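Local coordinates for STU0660 (Streptococcus thermophilus, PDB 3ZTH), which is a large Csn2-type CRISPR-associated protein that binds magnesium and probably binds DNA in CRISPR-mediated bacterial immunity, at residues Phe83-Leu86 / Leu87-Met90; Gly208-Glu212 / Glu213-Ile217; Ile222-Leu225 / Val226-Pro230. All blocks are in the same frame, centred on the assembly; numbering follows the deposited sequence.

Contact 1. Residues Phe83-Leu86 / Leu87-Met90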
ATOM      1  N   PHE A  83      -0.118 -23.023  19.988  1.00 34.52           N
ATOM      2  CA  PHE A  83      -0.329 -23.954  18.894  1.00 37.19           C
ATOM      3  C   PHE A  83      -0.462 -23.195  17.566  1.00 38.12           C
ATOM      4  O   PHE A  83      -0.249 -23.760  16.486  1.00 38.08           O
ATOM      5  CB  PHE A  83      -1.558 -24.819  19.150  1.00 37.29           C
ATOM      6  CG  PHE A  83      -1.308 -25.940  20.113  1.00 39.32           C
ATOM      7  CD1 PHE A  83      -0.237 -26.812  19.916  1.00 40.32           C
ATOM      8  CD2 PHE A  83      -2.128 -26.128  21.214  1.00 39.16           C
ATOM      9  CE1 PHE A  83       0.012 -27.852  20.806  1.00 40.56           C
ATOM     10  CE2 PHE A  83      -1.885 -27.169  22.111  1.00 42.24           C
ATOM     11  CZ  PHE A  83      -0.814 -28.031  21.906  1.00 41.03           C
ATOM     12  N   LYS A  84      -0.792 -21.910  17.640  1.00 37.78           N
ATOM     13  CA  LYS A  84      -0.922 -21.127  16.423  1.00 38.27           C
ATOM     14  C   LYS A  84       0.453 -20.984  15.783  1.00 37.75           C
ATOM     15  O   LYS A  84       0.576 -21.003  14.558  1.00 37.38           O
ATOM     16  CB  LYS A  84      -1.506 -19.746  16.717  1.00 40.14           C
ATOM     17  CG  LYS A  84      -1.640 -18.875  15.472  1.00 43.92           C
ATOM     18  CD  LYS A  84      -1.979 -17.434  15.825  1.00 49.06           C
ATOM     19  CE  LYS A  84      -1.956 -16.537  14.587  1.00 52.42           C
ATOM     20  NZ  LYS A  84      -2.189 -15.096  14.925  1.00 54.77           N
ATOM     21  N   ASP A  85       1.489 -20.842  16.607  1.00 36.66           N
ATOM     22  CA  ASP A  85       2.842 -20.718  16.076  1.00 37.94           C
ATOM     23  C   ASP A  85       3.226 -22.020  15.381  1.00 38.37           C
ATOM     24  O   ASP A  85       3.939 -22.024  14.373  1.00 37.32           O
ATOM     25  CB  ASP A  85       3.856 -20.438  17.187  1.00 38.36           C
ATOM     26  CG  ASP A  85       3.646 -19.101  17.842  1.00 39.18           C
ATOM     27  OD1 ASP A  85       3.163 -18.180  17.153  1.00 41.32           O
ATOM     28  OD2 ASP A  85       3.980 -18.967  19.038  1.00 38.54           O
ATOM     29  N   LEU A  86       2.747 -23.126  15.937  1.00 38.10           N
ATOM     30  CA  LEU A  86       3.029 -24.429  15.382  1.00 39.02           C
ATOM     31  C   LEU A  86       2.374 -24.570  13.998  1.00 40.38           C
ATOM     32  O   LEU A  86       3.022 -24.994  13.033  1.00 40.31           O
ATOM     33  CB  LEU A  86       2.548 -25.504  16.349  1.00 38.77           C
ATOM     34  CG  LEU A  86       3.112 -26.902  16.094  1.00 40.85           C
ATOM     35  CD1 LEU A  86       3.197 -27.660  17.415  1.00 40.97           C
ATOM     36  CD2 LEU A  86       2.246 -27.634  15.069  1.00 38.18           C
ATOM     37  N   LEU A  87       1.099 -24.205  13.891  1.00 39.83           N
ATOM     38  CA  LEU A  87       0.425 -24.279  12.601  1.00 39.83           C
ATOM     39  C   LEU A  87       1.168 -23.411  11.583  1.00 40.94           C
ATOM     40  O   LEU A  87       1.356 -23.810  10.431  1.00 40.45           O
ATOM     41  CB  LEU A  87      -1.020 -23.798  12.718  1.00 38.35           C
ATOM     42  CG  LEU A  87      -1.801 -23.693  11.399  1.00 38.10           C
ATOM     43  CD1 LEU A  87      -1.857 -25.051  10.712  1.00 35.63           C
ATOM     44  CD2 LEU A  87      -3.199 -23.177  11.677  1.00 34.58           C
ATOM     45  N   GLU A  88       1.598 -22.228  12.018  1.00 43.26           N
ATOM     46  CA  GLU A  88       2.320 -21.300  11.145  1.00 44.98           C
ATOM     47  C   GLU A  88       3.632 -21.866  10.618  1.00 43.65           C
ATOM     48  O   GLU A  88       4.038 -21.556   9.497  1.00 43.14           O
ATOM     49  CB  GLU A  88       2.572 -19.975  11.871  1.00 48.08           C
ATOM     50  CG  GLU A  88       1.504 -18.924  11.587  1.00 57.47           C
ATOM     51  CD  GLU A  88       1.547 -17.736  12.544  1.00 62.70           C
ATOM     52  OE1 GLU A  88       2.662 -17.239  12.846  1.00 64.47           O
ATOM     53  OE2 GLU A  88       0.457 -17.293  12.983  1.00 63.88           O
ATOM     54  N   GLN A  89       4.294 -22.699  11.415  1.00 42.19           N
ATOM     55  CA  GLN A  89       5.546 -23.298  10.976  1.00 42.22           C
ATOM     56  C   GLN A  89       5.310 -24.375   9.922  1.00 42.73           C
ATOM     57  O   GLN A  89       6.236 -24.789   9.224  1.00 41.98           O
ATOM     58  CB  GLN A  89       6.308 -23.905  12.157  1.00 40.84           C
ATOM     59  CG  GLN A  89       6.996 -22.889  13.041  1.00 36.55           C
ATOM     60  CD  GLN A  89       7.891 -21.941  12.265  1.00 34.95           C
ATOM     61  OE1 GLN A  89       8.813 -22.357  11.557  1.00 33.19           O
ATOM     62  NE2 GLN A  89       7.622 -20.652  12.402  1.00 34.30           N
HETATM   63  N   MSE A  90       4.066 -24.823   9.799  1.00 44.82           N
HETATM   64  CA  MSE A  90       3.737 -25.855   8.824  1.00 46.43           C
HETATM   65  C   MSE A  90       3.087 -25.313   7.549  1.00 46.33           C
HETATM   66  O   MSE A  90       2.697 -26.071   6.659  1.00 45.07           O
HETATM   67  CB  MSE A  90       2.873 -26.924   9.492  1.00 47.93           C
HETATM   68  CG  MSE A  90       3.663 -27.685  10.547  1.00 52.30           C
HETATM   69 SE   MSE A  90       2.706 -29.037  11.528  1.00 63.16          SE
HETATM   70  CE  MSE A  90       2.905 -30.515  10.285  1.00 59.91           C
TER
HETATM   71  O   HOH W   1       5.486 -19.666  13.936  1.00 33.87           O

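Contact 2. Residues Gly208-Glu212 / Glu213-Ile217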
ATOM      1  N   GLY A 208       0.297 -26.657  29.765  1.00 41.76           N
ATOM      2  CA  GLY A 208      -1.087 -26.526  30.162  1.00 40.12           C
ATOM      3  C   GLY A 208      -2.083 -27.129  29.202  1.00 40.14           C
ATOM      4  O   GLY A 208      -3.216 -27.401  29.590  1.00 41.20           O
ATOM      5  N   PHE A 209      -1.665 -27.362  27.961  1.00 39.56           N
ATOM      6  CA  PHE A 209      -2.571 -27.897  26.952  1.00 38.64           C
ATOM      7  C   PHE A 209      -2.599 -29.412  26.777  1.00 36.40           C
ATOM      8  O   PHE A 209      -3.420 -29.928  26.029  1.00 35.94           O
ATOM      9  CB  PHE A 209      -2.292 -27.226  25.607  1.00 41.13           C
ATOM     10  CG  PHE A 209      -2.170 -25.726  25.693  1.00 43.65           C
ATOM     11  CD1 PHE A 209      -2.851 -25.011  26.684  1.00 43.71           C
ATOM     12  CD2 PHE A 209      -1.400 -25.021  24.762  1.00 43.45           C
ATOM     13  CE1 PHE A 209      -2.768 -23.616  26.747  1.00 44.41           C
ATOM     14  CE2 PHE A 209      -1.308 -23.626  24.811  1.00 44.18           C
ATOM     15  CZ  PHE A 209      -1.994 -22.919  25.806  1.00 45.04           C
ATOM     16  N   ILE A 210      -1.713 -30.128  27.455  1.00 34.09           N
ATOM     17  CA  ILE A 210      -1.716 -31.579  27.353  1.00 32.56           C
ATOM     18  C   ILE A 210      -1.466 -32.208  28.706  1.00 32.95           C
ATOM     19  O   ILE A 210      -0.869 -31.589  29.584  1.00 31.76           O
ATOM     20  CB  ILE A 210      -0.659 -32.099  26.351  1.00 31.31           C
ATOM     21  CG1 ILE A 210       0.744 -31.694  26.790  1.00 29.85           C
ATOM     22  CG2 ILE A 210      -0.941 -31.532  24.966  1.00 31.33           C
ATOM     23  CD1 ILE A 210       1.812 -32.211  25.851  1.00 28.11           C
ATOM     24  N   SER A 211      -1.934 -33.440  28.873  1.00 34.73           N
ATOM     25  CA  SER A 211      -1.774 -34.168  30.127  1.00 35.77           C
ATOM     26  C   SER A 211      -0.312 -34.486  30.408  1.00 34.71           C
ATOM     27  O   SER A 211       0.549 -34.333  29.540  1.00 34.08           O
ATOM     28  CB  SER A 211      -2.560 -35.480  30.078  1.00 37.73           C
ATOM     29  OG  SER A 211      -1.965 -36.401  29.173  1.00 38.99           O
ATOM     30  N   GLU A 212      -0.036 -34.932  31.624  1.00 35.28           N
ATOM     31  CA  GLU A 212       1.326 -35.294  31.984  1.00 38.79           C
ATOM     32  C   GLU A 212       1.758 -36.508  31.156  1.00 39.66           C
ATOM     33  O   GLU A 212       2.921 -36.628  30.788  1.00 40.28           O
ATOM     34  CB  GLU A 212       1.414 -35.593  33.488  1.00 40.08           C
ATOM     35  CG  GLU A 212       1.610 -34.344  34.351  1.00 41.41           C
ATOM     36  CD  GLU A 212       1.385 -34.595  35.834  1.00 42.48           C
ATOM     37  OE1 GLU A 212       1.869 -35.627  36.353  1.00 41.41           O
ATOM     38  OE2 GLU A 212       0.730 -33.749  36.484  1.00 42.66           O
ATOM     39  N   GLU A 213       0.816 -37.396  30.851  1.00 40.78           N
ATOM     40  CA  GLU A 213       1.125 -38.583  30.057  1.00 42.34           C
ATOM     41  C   GLU A 213       1.519 -38.221  28.623  1.00 41.05           C
ATOM     42  O   GLU A 213       2.498 -38.751  28.087  1.00 40.35           O
ATOM     43  CB  GLU A 213      -0.072 -39.530  30.011  1.00 45.85           C
ATOM     44  CG  GLU A 213      -0.431 -40.190  31.331  1.00 53.97           C
ATOM     45  CD  GLU A 213      -0.842 -39.193  32.401  1.00 58.87           C
ATOM     46  OE1 GLU A 213      -1.595 -38.242  32.080  1.00 57.75           O
ATOM     47  OE2 GLU A 213      -0.419 -39.376  33.568  1.00 63.07           O
ATOM     48  N   SER A 214       0.751 -37.337  27.994  1.00 38.53           N
ATOM     49  CA  SER A 214       1.060 -36.937  26.626  1.00 37.85           C
ATOM     50  C   SER A 214       2.414 -36.246  26.571  1.00 35.95           C
ATOM     51  O   SER A 214       3.230 -36.519  25.688  1.00 35.71           O
ATOM     52  CB  SER A 214      -0.020 -35.999  26.067  1.00 38.60           C
ATOM     53  OG  SER A 214      -1.205 -36.708  25.730  1.00 38.92           O
ATOM     54  N   TYR A 215       2.660 -35.361  27.529  1.00 33.57           N
ATOM     55  CA  TYR A 215       3.913 -34.635  27.561  1.00 32.21           C
ATOM     56  C   TYR A 215       5.115 -35.585  27.570  1.00 32.83           C
ATOM     57  O   TYR A 215       6.125 -35.344  26.902  1.00 32.38           O
ATOM     58  CB  TYR A 215       3.953 -33.711  28.774  1.00 29.91           C
ATOM     59  CG  TYR A 215       5.153 -32.807  28.740  1.00 30.36           C
ATOM     60  CD1 TYR A 215       5.107 -31.591  28.059  1.00 28.04           C
ATOM     61  CD2 TYR A 215       6.363 -33.195  29.318  1.00 29.42           C
ATOM     62  CE1 TYR A 215       6.226 -30.789  27.949  1.00 28.41           C
ATOM     63  CE2 TYR A 215       7.496 -32.394  29.214  1.00 29.29           C
ATOM     64  CZ  TYR A 215       7.416 -31.192  28.528  1.00 28.59           C
ATOM     65  OH  TYR A 215       8.521 -30.381  28.427  1.00 29.07           O
ATOM     66  N   THR A 216       4.996 -36.665  28.329  1.00 32.30           N
ATOM     67  CA  THR A 216       6.043 -37.674  28.413  1.00 32.61           C
ATOM     68  C   THR A 216       6.321 -38.236  26.999  1.00 33.41           C
ATOM     69  O   THR A 216       7.470 -38.482  26.624  1.00 32.00           O
ATOM     70  CB  THR A 216       5.587 -38.798  29.368  1.00 32.72           C
ATOM     71  OG1 THR A 216       5.438 -38.252  30.684  1.00 33.46           O
ATOM     72  CG2 THR A 216       6.578 -39.952  29.397  1.00 29.10           C
ATOM     73  N   ILE A 217       5.265 -38.434  26.218  1.00 32.30           N
ATOM     74  CA  ILE A 217       5.416 -38.933  24.859  1.00 33.19           C
ATOM     75  C   ILE A 217       6.184 -37.900  24.023  1.00 33.49           C
ATOM     76  O   ILE A 217       7.118 -38.236  23.281  1.00 33.73           O
ATOM     77  CB  ILE A 217       4.028 -39.202  24.216  1.00 33.05           C
ATOM     78  CG1 ILE A 217       3.374 -40.403  24.901  1.00 30.52           C
ATOM     79  CG2 ILE A 217       4.172 -39.429  22.713  1.00 28.54           C
ATOM     80  CD1 ILE A 217       1.964 -40.712  24.403  1.00 30.46           C
TER
HETATM   81  O   HOH W   2      -2.159 -36.514  33.725  1.00 42.48           O

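Contact 3. Residues Ile222-Leu225 / Val226-Pro230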
ATOM      1  N   ILE A 222      11.510 -35.483  21.647  1.00 29.86           N
ATOM      2  CA  ILE A 222      12.581 -34.500  21.544  1.00 29.79           C
ATOM      3  C   ILE A 222      13.927 -35.069  21.994  1.00 30.10           C
ATOM      4  O   ILE A 222      14.966 -34.669  21.474  1.00 30.07           O
ATOM      5  CB  ILE A 222      12.271 -33.180  22.315  1.00 30.32           C
ATOM      6  CG1 ILE A 222      12.164 -33.423  23.811  1.00 30.19           C
ATOM      7  CG2 ILE A 222      10.983 -32.566  21.792  1.00 30.25           C
ATOM      8  CD1 ILE A 222      11.874 -32.139  24.564  1.00 29.46           C
ATOM      9  N   CYS A 223      13.910 -36.002  22.945  1.00 30.29           N
ATOM     10  CA  CYS A 223      15.145 -36.628  23.403  1.00 32.67           C
ATOM     11  C   CYS A 223      15.732 -37.427  22.245  1.00 33.56           C
ATOM     12  O   CYS A 223      16.949 -37.451  22.032  1.00 35.34           O
ATOM     13  CB  CYS A 223      14.886 -37.574  24.580  1.00 33.57           C
ATOM     14  SG  CYS A 223      14.704 -36.763  26.185  1.00 40.98           S
ATOM     15  N   HIS A 224      14.857 -38.092  21.502  1.00 31.80           N
ATOM     16  CA  HIS A 224      15.282 -38.878  20.357  1.00 32.60           C
ATOM     17  C   HIS A 224      15.958 -37.966  19.339  1.00 32.33           C
ATOM     18  O   HIS A 224      17.050 -38.256  18.851  1.00 33.19           O
ATOM     19  CB  HIS A 224      14.070 -39.549  19.706  1.00 33.82           C
ATOM     20  CG  HIS A 224      14.383 -40.240  18.416  1.00 32.75           C
ATOM     21  ND1 HIS A 224      15.172 -41.368  18.348  1.00 31.62           N
ATOM     22  CD2 HIS A 224      14.016 -39.961  17.144  1.00 32.07           C
ATOM     23  CE1 HIS A 224      15.276 -41.755  17.090  1.00 31.89           C
ATOM     24  NE2 HIS A 224      14.584 -40.918  16.339  1.00 31.44           N
ATOM     25  N   LEU A 225      15.310 -36.851  19.029  1.00 30.98           N
ATOM     26  CA  LEU A 225      15.867 -35.938  18.055  1.00 31.10           C
ATOM     27  C   LEU A 225      17.202 -35.311  18.455  1.00 32.25           C
ATOM     28  O   LEU A 225      18.084 -35.190  17.611  1.00 33.09           O
ATOM     29  CB  LEU A 225      14.850 -34.846  17.703  1.00 28.67           C
ATOM     30  CG  LEU A 225      13.507 -35.342  17.160  1.00 28.62           C
ATOM     31  CD1 LEU A 225      12.634 -34.154  16.788  1.00 28.03           C
ATOM     32  CD2 LEU A 225      13.728 -36.226  15.947  1.00 29.32           C
ATOM     33  N   VAL A 226      17.380 -34.917  19.714  1.00 31.41           N
ATOM     34  CA  VAL A 226      18.659 -34.311  20.076  1.00 33.95           C
ATOM     35  C   VAL A 226      19.786 -35.329  20.068  1.00 37.13           C
ATOM     36  O   VAL A 226      20.951 -34.982  19.852  1.00 38.31           O
ATOM     37  CB  VAL A 226      18.637 -33.631  21.459  1.00 33.00           C
ATOM     38  CG1 VAL A 226      17.622 -32.523  21.459  1.00 32.95           C
ATOM     39  CG2 VAL A 226      18.365 -34.652  22.556  1.00 32.26           C
ATOM     40  N   LYS A 227      19.447 -36.589  20.311  1.00 39.39           N
ATOM     41  CA  LYS A 227      20.462 -37.628  20.308  1.00 43.14           C
ATOM     42  C   LYS A 227      20.779 -38.018  18.871  1.00 43.48           C
ATOM     43  O   LYS A 227      21.786 -38.662  18.600  1.00 45.40           O
ATOM     44  CB  LYS A 227      19.981 -38.848  21.096  1.00 44.13           C
ATOM     45  CG  LYS A 227      19.823 -38.577  22.580  1.00 47.84           C
ATOM     46  CD  LYS A 227      19.265 -39.781  23.311  1.00 51.68           C
ATOM     47  CE  LYS A 227      19.008 -39.472  24.780  1.00 52.78           C
ATOM     48  NZ  LYS A 227      18.364 -40.624  25.476  1.00 54.65           N
ATOM     49  N   LYS A 228      19.919 -37.601  17.949  1.00 42.37           N
ATOM     50  CA  LYS A 228      20.095 -37.920  16.541  1.00 41.30           C
ATOM     51  C   LYS A 228      20.718 -36.776  15.764  1.00 42.28           C
ATOM     52  O   LYS A 228      21.473 -36.999  14.818  1.00 44.31           O
ATOM     53  CB  LYS A 228      18.747 -38.285  15.931  1.00 39.27           C
ATOM     54  CG  LYS A 228      18.762 -38.490  14.446  1.00 36.02           C
ATOM     55  CD  LYS A 228      17.398 -38.956  13.973  1.00 35.77           C
ATOM     56  CE  LYS A 228      17.377 -39.195  12.471  1.00 36.77           C
ATOM     57  NZ  LYS A 228      16.002 -39.547  12.006  1.00 39.05           N
ATOM     58  N   TYR A 229      20.403 -35.551  16.170  1.00 42.05           N
ATOM     59  CA  TYR A 229      20.920 -34.367  15.505  1.00 41.96           C
ATOM     60  C   TYR A 229      21.704 -33.500  16.475  1.00 42.87           C
ATOM     61  O   TYR A 229      21.137 -32.702  17.213  1.00 45.22           O
ATOM     62  CB  TYR A 229      19.772 -33.559  14.911  1.00 41.14           C
ATOM     63  CG  TYR A 229      18.977 -34.310  13.872  1.00 42.24           C
ATOM     64  CD1 TYR A 229      19.513 -34.580  12.610  1.00 42.32           C
ATOM     65  CD2 TYR A 229      17.690 -34.763  14.152  1.00 41.06           C
ATOM     66  CE1 TYR A 229      18.784 -35.283  11.654  1.00 41.32           C
ATOM     67  CE2 TYR A 229      16.951 -35.468  13.206  1.00 42.05           C
ATOM     68  CZ  TYR A 229      17.502 -35.724  11.960  1.00 42.81           C
ATOM     69  OH  TYR A 229      16.765 -36.418  11.032  1.00 42.62           O
ATOM     70  N   PRO A 230      23.030 -33.645  16.479  1.00 42.76           N
ATOM     71  CA  PRO A 230      23.899 -32.868  17.367  1.00 41.59           C
ATOM     72  C   PRO A 230      23.625 -31.374  17.261  1.00 39.57           C
ATOM     73  O   PRO A 230      23.807 -30.620  18.216  1.00 39.74           O
ATOM     74  CB  PRO A 230      25.299 -33.214  16.863  1.00 42.55           C
ATOM     75  CG  PRO A 230      25.131 -34.612  16.343  1.00 43.62           C
ATOM     76  CD  PRO A 230      23.817 -34.537  15.609  1.00 42.34           C
TER
HETATM   77  O   HOH W   3      13.825 -40.794  13.723  1.00 44.34           O

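Contact 1. Residues Phe83-Leu86 / Leu87-Met90
Leu87 N and Glu88 N donate to the carbonyl oxygens four residues earlier, Phe83 O and Lys84 O, as in a regular alpha-helix. This is the short helix 83-89, which follows strand 76-80 of the central sheet. The pattern weakens at its C-terminal end. Gln89 N reaches Asp85 O at 3.1 Å with a bent N-H angle of 138°, and its second bond, to Leu86 O, is weak. Met90 is already in the turn that follows. Lys84 and Glu88 sit one turn apart, and their side chains cross at a slant. The lysine chain is fully extended. Glu88 OE2 lies beside its last carbon, Lys84 CE, at 3.0 Å, whereas Lys84 NZ is 3.9 Å from the same oxygen. The salt bridge is therefore long. Asp85 OD1 and Glu88 OE1 are like charges 4.4 Å apart. Asp85 turns its other oxygen, OD2, back to Ser81 N, just before the helix. On the buried side, Leu86 and Met90, a selenomethionine, lie alongside each other and point the same way. Leu86 CD2 meets Met90 SE at 3.8 Å. They pack on helix 177-192, Leu86 on Leu181 and Phe184, Met90 on Met187. The Gln89 amide spans two partners. Its OE1 accepts from Leu97 N, and its NE2 donates to a water. The bend of the chain at chi2 (-53°) lets the amide turn this way. That water also donates to Asp85 O at 2.9 Å, while Gln89 NE2 stands 2.8 Å from it.

Contact 2. Residues Gly208-Glu212 / Glu213-Ile217
Ser211 OG is set between its own backbone N and carbonyl carbon (chi1 70°), which turns it back to accept from Ser214 N, while Thr216 OG1 lies beside its own N (chi1 -64°), close to Glu212 O. Ser211 is the N-cap of helix 212-228. The capping bond from Ser214 N to Ser211 OG is 3.1 Å long and nearly straight, at 167°. Tyr215 N also donates to Ser211 O, an ordinary helical backbone bond. Glu213 bends at chi2 and brings OE1 to 3.5 Å from Ser211 OG. Any hydrogen bond there is weak. A water donates to Glu213 OE1 and accepts a weak bond from Glu212 N. Two donors of Thr216 grip Glu212 O from opposite faces of its carbonyl plane: Thr216 N at 3.2 Å and Thr216 OG1 at 3.0 Å. The hydroxyl is also bonded to Arg306 of the third subunit. On the apolar side, Ile210 CD1 reaches forward to the helix, 3.6 Å from Tyr215 CA. The same methyl sits at the edge of the tyrosine ring, near its plane. Asn28 of the third subunit donates to Ile210 O. Glu212 has an extended side chain that ends about 4 Å from a bound magnesium ion. It is a magnesium ligand in a structure of this protein, though not bound to the metal in this chain. Its carboxylate also forms a weak, long ion pair with Arg306 of the third subunit. Tyr215 meets Tyr243 edge-to-face. The cap closes the loop that leads from strand 199-204 into helix 212-228, and Ile210 and Ser214 rest on helix 177-192.

Contact 3. Residues Ile222-Leu225 / Val226-Pro230
Leu225 O takes two backbone donors where helix 212-228 ends. Tyr229 N lies nearly in line with the Leu225 C=O bond, 2.8 Å from Leu225 O, though its N-H is somewhat bent (149°). Lys228 N, at 3.0 Å, stands above the carbonyl plane, away from the lone pairs. One turn earlier, Val226 N bonds to Ile222 O in the ordinary helical way. The tight side of the contact is apolar. Val226 has chi1 -61°, which puts CG2 between its backbone N and carbonyl carbon, against Cys223 O at 3.2 Å. Ile222 and Val226 also pack on Phe234 and Ile20. Leu225 touches Leu232 of strand 232-237 and Leu185 of helix 177-192. The solvent side is looser. There His224 and Lys228 lie obliquely to each other, with His224 NE2 4.2 Å from Lys228 CD. A water in the plane of the imidazole joins His224 NE2 at 2.7 Å to Lys228 NZ at 3.0 Å. From there the Lys228 chain passes over one face of the buried Tyr229 ring, with CG 3.7 Å above its plane and toward the rim. Asp189 OD1 holds both ends, by a salt bridge to Lys228 NZ and a hydrogen bond to Tyr229 OH. The whole is the C-terminal helix end of a beta-alpha-beta unit, strand 199-204, helix 212-228 and strand 232-237, consistent with the P-loop NTPase clan of this family.

How the contacts relate
Contacts 2 and 3 lie at the two ends of helix 212-228, with centres about 19 Å apart. Contact 1 belongs to the separate helix 83-89, yet it touches contact 2 directly: Phe83 CE2 is 3.4 Å from Phe209 CD2. Both rings also meet Tyr32 of the third subunit. Contact 3 does not touch contact 1, their nearest atoms being about 10 Å apart. All three pack on helix 177-192. Contact 2 borders a magnesium site: the Glu212 side chain is about 4 Å from a bound ion, while the side chain of Asp240, a metal ligand of the same chain, is about 10 Å from that of Glu212. The Phe83 side chain is about 13 Å from a bound magnesium ion.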